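Local atomic coordinates of carbohydrate kinase, pfkB family (Enterococcus faecalis, PDB entry 3KTN), a protein that is probably a sugar kinase of the ribokinase (pfkB) family, putatively phosphorylating 2-keto-3-deoxygluconate, and binds a magnesium ion. Residues E19-L23 with E24-Q28; E188-L191 with P192-I196. All coordinates share one frame; numbering follows the deposited sequence.

Both interactions are local turns of the chain, and each leads into a beta strand. Interaction 1 (19-28) joins strand 12-16 to strand 28-34 in the four-stranded sheet, its centre about 27 Å from the centre of the chain. Interaction 2 (188-196) links helix 177-190 to strand 196-198 of the nine-stranded sheet, its centre about 16 Å from the chain's centre and on the opposite side. The centres of interactions 1 and 2 are about 42 Å apart and the nearest atoms of interactions 1 and 2 about 32 Å apart, without touching. Interaction 1 is the one nearer the metal: the side chain of Y20 is about 13 Å from the bound magnesium ion, while interaction 2 lies away from that site.

Interaction 1: residues E19-L23 with E24-Q28; sequences EYLML and EQTEQ
M22 and Q25 are joined by two opposed hydrogen bonds, one to a side-chain oxygen and one from backbone to backbone. The side chain of Q25 leaves with CG beside its own backbone N (chi1 -67°) and runs extended from there, which brings its amide to M22. The M22 N to Q25 OE1 hydrogen bond is 2.8 Å long with an N-H...O angle of 150°, and the donor lies in the amide plane on a lone pair. In the reverse direction Q25 N donates to M22 O at 2.9 Å. The two bonds close a ring between the same pair of residues; a weak third one reaches M22 O from T26 N. A water donates to both Q25 OE1 and Y20 O, giving the amide oxygen a second polar partner. On its other end, Q25 NE2 is hydrogen-bonded to the backbone O of Q314 of the second subunit, so both ends of the amide are engaged and its rotation is fixed. The selenomethionine M22 bends at chi3 (-90°), which brings CE to 3.3 Å from Q25 OE1. L21 passes the glutamine at about a right angle, with CD2 3.9 Å from Q25 OE1, and its CD1 meets T26 CG2 at 4.0 Å.

This turn belongs to the connection between two antiparallel neighbours, strands 12-16 and 28-34, of the small sheet that in ribokinase-like enzymes forms the lid. Near the start of the second strand T26 makes an ST turn: its OG1 accepts from Q28 N at 3.1 Å, and is also hydrogen-bonded to E27 OE2 of the fourth subunit. Other copies of the protein cover much of the loop; E24 OE1, for example, is hydrogen-bonded to H46 of the second subunit.

Interaction 2: residues E188-L191 with P192-I196; sequences ERIL and PYCDI
Y193 N and C194 N donate to I190 O and L191 O, two successive i to i+3 hydrogen bonds that carry the chain off the end of helix 177-190. Y193 N to I190 O is 2.9 Å with an N-H...O angle of 160°, and C194 N to L191 O is 3.1 Å at 161°. P192 has no N-H to give, and its ring lies against the last helical turn, with P192 CG 3.3 Å from E188 O. The Y193 ring turns an edge to the backbone: Y193 CD2 lies 3.7 Å from R189 O, and I190 O is likewise near the ring plane. With CB of C194 pointing back toward the helix and SG beside its own backbone N (chi1 -52°), C194 SG comes 4.2 Å from I190 CG1.

Further out, helix 144-159 and strand 163-167 pack on I190, while F229 and Y233 of helix 218-233 cover L191. D195 and I196 then pair with V164 through backbone hydrogen bonds, bringing the chain into the large parallel part of the sheet in the alpha-to-beta step of this Rossmann-like fold. Because proline cannot donate to E188 O, the helical bonding pattern is interrupted there; Y193 N bonds I190 O rather than R189 O, so the spacing shifts from i+4 to i+3, with I190 O and L191 O as the acceptors.

Interaction 1: residues E19-L23 with E24-Q28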
loop_
_atom_site.group_PDB
_atom_site.type_symbol
_atom_site.label_atom_id
_atom_site.label_comp_id
_atom_site.label_asym_id
_atom_site.label_seq_id
_atom_site.Cartn_x
_atom_site.Cartn_y
_atom_site.Cartn_z
ATOM N N GLU A 19 1.927 1.900 10.095
ATOM C CA GLU A 19 1.420 1.282 11.317
ATOM C C GLU A 19 2.445 1.386 12.453
ATOM O O GLU A 19 2.895 2.492 12.759
ATOM C CB GLU A 19 1.016 -0.171 11.009
ATOM C CG GLU A 19 -0.061 -0.239 9.881
ATOM C CD GLU A 19 -0.497 -1.662 9.509
ATOM O OE1 GLU A 19 -0.688 -1.939 8.307
ATOM O OE2 GLU A 19 -0.675 -2.503 10.406
ATOM N N TYR A 20 2.808 0.265 13.077
ATOM C CA TYR A 20 3.792 0.271 14.169
ATOM C C TYR A 20 4.977 -0.606 13.779
ATOM O O TYR A 20 5.672 -1.152 14.638
ATOM C CB TYR A 20 3.167 -0.276 15.459
ATOM C CG TYR A 20 1.898 0.437 15.873
ATOM C CD1 TYR A 20 1.944 1.639 16.584
ATOM C CD2 TYR A 20 0.647 -0.082 15.527
ATOM C CE1 TYR A 20 0.765 2.308 16.945
ATOM C CE2 TYR A 20 -0.530 0.582 15.877
ATOM C CZ TYR A 20 -0.461 1.769 16.584
ATOM O OH TYR A 20 -1.616 2.418 16.924
ATOM N N LEU A 21 5.197 -0.729 12.476
ATOM C CA LEU A 21 6.274 -1.556 11.943
ATOM C C LEU A 21 7.674 -0.975 12.146
ATOM O O LEU A 21 7.856 0.241 12.268
ATOM C CB LEU A 21 6.028 -1.816 10.449
ATOM C CG LEU A 21 4.727 -2.558 10.143
ATOM C CD1 LEU A 21 4.464 -2.546 8.640
ATOM C CD2 LEU A 21 4.833 -3.993 10.660
HETATM N N MSE A 22 8.666 -1.858 12.182
HETATM C CA MSE A 22 10.053 -1.438 12.365
HETATM C C MSE A 22 10.763 -1.452 11.021
HETATM O O MSE A 22 10.276 -2.066 10.067
HETATM C CB MSE A 22 10.767 -2.386 13.336
HETATM C CG MSE A 22 10.124 -2.463 14.713
HETATM SE SE MSE A 22 10.988 -3.764 15.889
HETATM C CE MSE A 22 9.935 -5.304 15.449
ATOM N N LEU A 23 11.906 -0.774 10.952
ATOM C CA LEU A 23 12.699 -0.726 9.729
ATOM C C LEU A 23 13.073 -2.120 9.251
ATOM O O LEU A 23 13.060 -2.383 8.058
ATOM C CB LEU A 23 13.975 0.095 9.941
ATOM C CG LEU A 23 13.745 1.604 9.946
ATOM C CD1 LEU A 23 15.020 2.326 10.360
ATOM C CD2 LEU A 23 13.281 2.033 8.551
ATOM N N GLU A 24 13.397 -3.011 10.183
ATOM C CA GLU A 24 13.770 -4.370 9.817
ATOM C C GLU A 24 12.593 -5.243 9.378
ATOM O O GLU A 24 12.794 -6.372 8.946
ATOM C CB GLU A 24 14.519 -5.053 10.975
ATOM C CG GLU A 24 16.027 -4.739 10.979
ATOM C CD GLU A 24 16.798 -5.406 12.126
ATOM O OE1 GLU A 24 16.692 -6.642 12.287
ATOM O OE2 GLU A 24 17.521 -4.693 12.857
ATOM N N GLN A 25 11.370 -4.728 9.477
ATOM C CA GLN A 25 10.207 -5.520 9.088
ATOM C C GLN A 25 9.655 -5.191 7.711
ATOM O O GLN A 25 8.979 -6.020 7.105
ATOM C CB GLN A 25 9.073 -5.345 10.099
ATOM C CG GLN A 25 9.331 -5.920 11.473
ATOM C CD GLN A 25 8.173 -5.658 12.417
ATOM O OE1 GLN A 25 7.967 -4.532 12.865
ATOM N NE2 GLN A 25 7.400 -6.696 12.708
ATOM N N THR A 26 9.930 -3.993 7.207
ATOM C CA THR A 26 9.378 -3.621 5.911
ATOM C C THR A 26 10.225 -2.595 5.194
ATOM O O THR A 26 10.945 -1.823 5.824
ATOM C CB THR A 26 7.933 -3.047 6.073
ATOM O OG1 THR A 26 7.374 -2.762 4.786
ATOM C CG2 THR A 26 7.952 -1.767 6.888
ATOM N N GLU A 27 10.123 -2.587 3.869
ATOM C CA GLU A 27 10.864 -1.646 3.039
ATOM C C GLU A 27 9.996 -0.414 2.787
ATOM O O GLU A 27 10.469 0.590 2.254
ATOM C CB GLU A 27 11.239 -2.294 1.691
ATOM C CG GLU A 27 10.078 -2.440 0.664
ATOM C CD GLU A 27 9.041 -3.523 1.017
ATOM O OE1 GLU A 27 9.145 -4.138 2.108
ATOM O OE2 GLU A 27 8.115 -3.754 0.186
ATOM N N GLN A 28 8.723 -0.512 3.169
ATOM C CA GLN A 28 7.752 0.561 2.976
ATOM C C GLN A 28 7.937 1.752 3.912
ATOM O O GLN A 28 8.243 1.594 5.093
ATOM C CB GLN A 28 6.322 0.035 3.163
ATOM C CG GLN A 28 5.940 -1.168 2.333
ATOM C CD GLN A 28 4.518 -1.618 2.627
ATOM O OE1 GLN A 28 3.561 -0.906 2.316
ATOM N NE2 GLN A 28 4.372 -2.795 3.239
HETATM O O HOH W 1 6.008 -3.938 14.838
#

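Interaction 2: residues E188-L191 with P192-I196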
loop_
_atom_site.group_PDB
_atom_site.type_symbol
_atom_site.label_atom_id
_atom_site.label_comp_id
_atom_site.label_asym_id
_atom_site.label_seq_id
_atom_site.Cartn_x
_atom_site.Cartn_y
_atom_site.Cartn_z
ATOM N N GLU A 188 22.347 32.459 25.781
ATOM C CA GLU A 188 22.481 33.703 26.533
ATOM C C GLU A 188 22.643 34.879 25.579
ATOM O O GLU A 188 22.237 35.995 25.885
ATOM C CB GLU A 188 23.668 33.614 27.500
ATOM C CG GLU A 188 23.505 32.484 28.507
ATOM C CD GLU A 188 24.611 32.421 29.545
ATOM O OE1 GLU A 188 25.792 32.620 29.182
ATOM O OE2 GLU A 188 24.295 32.150 30.725
ATOM N N ARG A 189 23.205 34.614 24.404
ATOM C CA ARG A 189 23.407 35.661 23.411
ATOM C C ARG A 189 22.123 36.091 22.708
ATOM O O ARG A 189 21.955 37.269 22.387
ATOM C CB ARG A 189 24.429 35.205 22.368
ATOM C CG ARG A 189 25.804 34.923 22.945
ATOM C CD ARG A 189 26.741 34.349 21.899
ATOM N NE ARG A 189 26.962 35.272 20.790
ATOM C CZ ARG A 189 27.755 35.005 19.757
ATOM N NH1 ARG A 189 28.398 33.843 19.697
ATOM N NH2 ARG A 189 27.910 35.895 18.786
ATOM N N ILE A 190 21.207 35.151 22.476
ATOM C CA ILE A 190 19.964 35.496 21.782
ATOM C C ILE A 190 18.824 35.888 22.714
ATOM O O ILE A 190 17.985 36.715 22.356
ATOM C CB ILE A 190 19.471 34.335 20.872
ATOM C CG1 ILE A 190 18.399 34.850 19.906
ATOM C CG2 ILE A 190 18.893 33.209 21.725
ATOM C CD1 ILE A 190 17.944 33.828 18.867
ATOM N N LEU A 191 18.795 35.304 23.905
ATOM C CA LEU A 191 17.737 35.596 24.867
ATOM C C LEU A 191 17.447 37.079 25.108
ATOM O O LEU A 191 16.292 37.460 25.302
ATOM C CB LEU A 191 18.035 34.889 26.191
ATOM C CG LEU A 191 17.719 33.387 26.136
ATOM C CD1 LEU A 191 18.301 32.657 27.338
ATOM C CD2 LEU A 191 16.208 33.217 26.075
ATOM N N PRO A 192 18.483 37.936 25.104
ATOM C CA PRO A 192 18.240 39.365 25.329
ATOM C C PRO A 192 17.336 40.010 24.272
ATOM O O PRO A 192 16.795 41.095 24.484
ATOM C CB PRO A 192 19.648 39.958 25.318
ATOM C CG PRO A 192 20.480 38.847 25.886
ATOM C CD PRO A 192 19.925 37.637 25.159
ATOM N N TYR A 193 17.167 39.335 23.139
ATOM C CA TYR A 193 16.348 39.860 22.047
ATOM C C TYR A 193 14.958 39.241 21.915
ATOM O O TYR A 193 14.156 39.690 21.097
ATOM C CB TYR A 193 17.090 39.674 20.726
ATOM C CG TYR A 193 18.411 40.398 20.675
ATOM C CD1 TYR A 193 18.463 41.778 20.472
ATOM C CD2 TYR A 193 19.610 39.710 20.853
ATOM C CE1 TYR A 193 19.678 42.455 20.447
ATOM C CE2 TYR A 193 20.830 40.378 20.831
ATOM C CZ TYR A 193 20.856 41.749 20.628
ATOM O OH TYR A 193 22.056 42.416 20.603
ATOM N N CYS A 194 14.670 38.225 22.722
ATOM C CA CYS A 194 13.384 37.533 22.655
ATOM C C CYS A 194 12.267 38.144 23.486
ATOM O O CYS A 194 12.506 38.732 24.538
ATOM C CB CYS A 194 13.564 36.072 23.070
ATOM S SG CYS A 194 14.868 35.225 22.171
ATOM N N ASP A 195 11.040 37.984 22.999
ATOM C CA ASP A 195 9.849 38.479 23.675
ATOM C C ASP A 195 9.037 37.294 24.200
ATOM O O ASP A 195 8.520 37.326 25.319
ATOM C CB ASP A 195 8.991 39.299 22.708
ATOM C CG ASP A 195 9.700 40.546 22.209
ATOM O OD1 ASP A 195 10.044 41.409 23.048
ATOM O OD2 ASP A 195 9.914 40.666 20.982
ATOM N N ILE A 196 8.926 36.250 23.383
ATOM C CA ILE A 196 8.176 35.051 23.756
ATOM C C ILE A 196 9.106 33.850 23.689
ATOM O O ILE A 196 9.718 33.585 22.655
ATOM C CB ILE A 196 6.981 34.828 22.807
ATOM C CG1 ILE A 196 6.086 36.067 22.814
ATOM C CG2 ILE A 196 6.185 33.598 23.239
ATOM C CD1 ILE A 196 4.917 35.991 21.859
#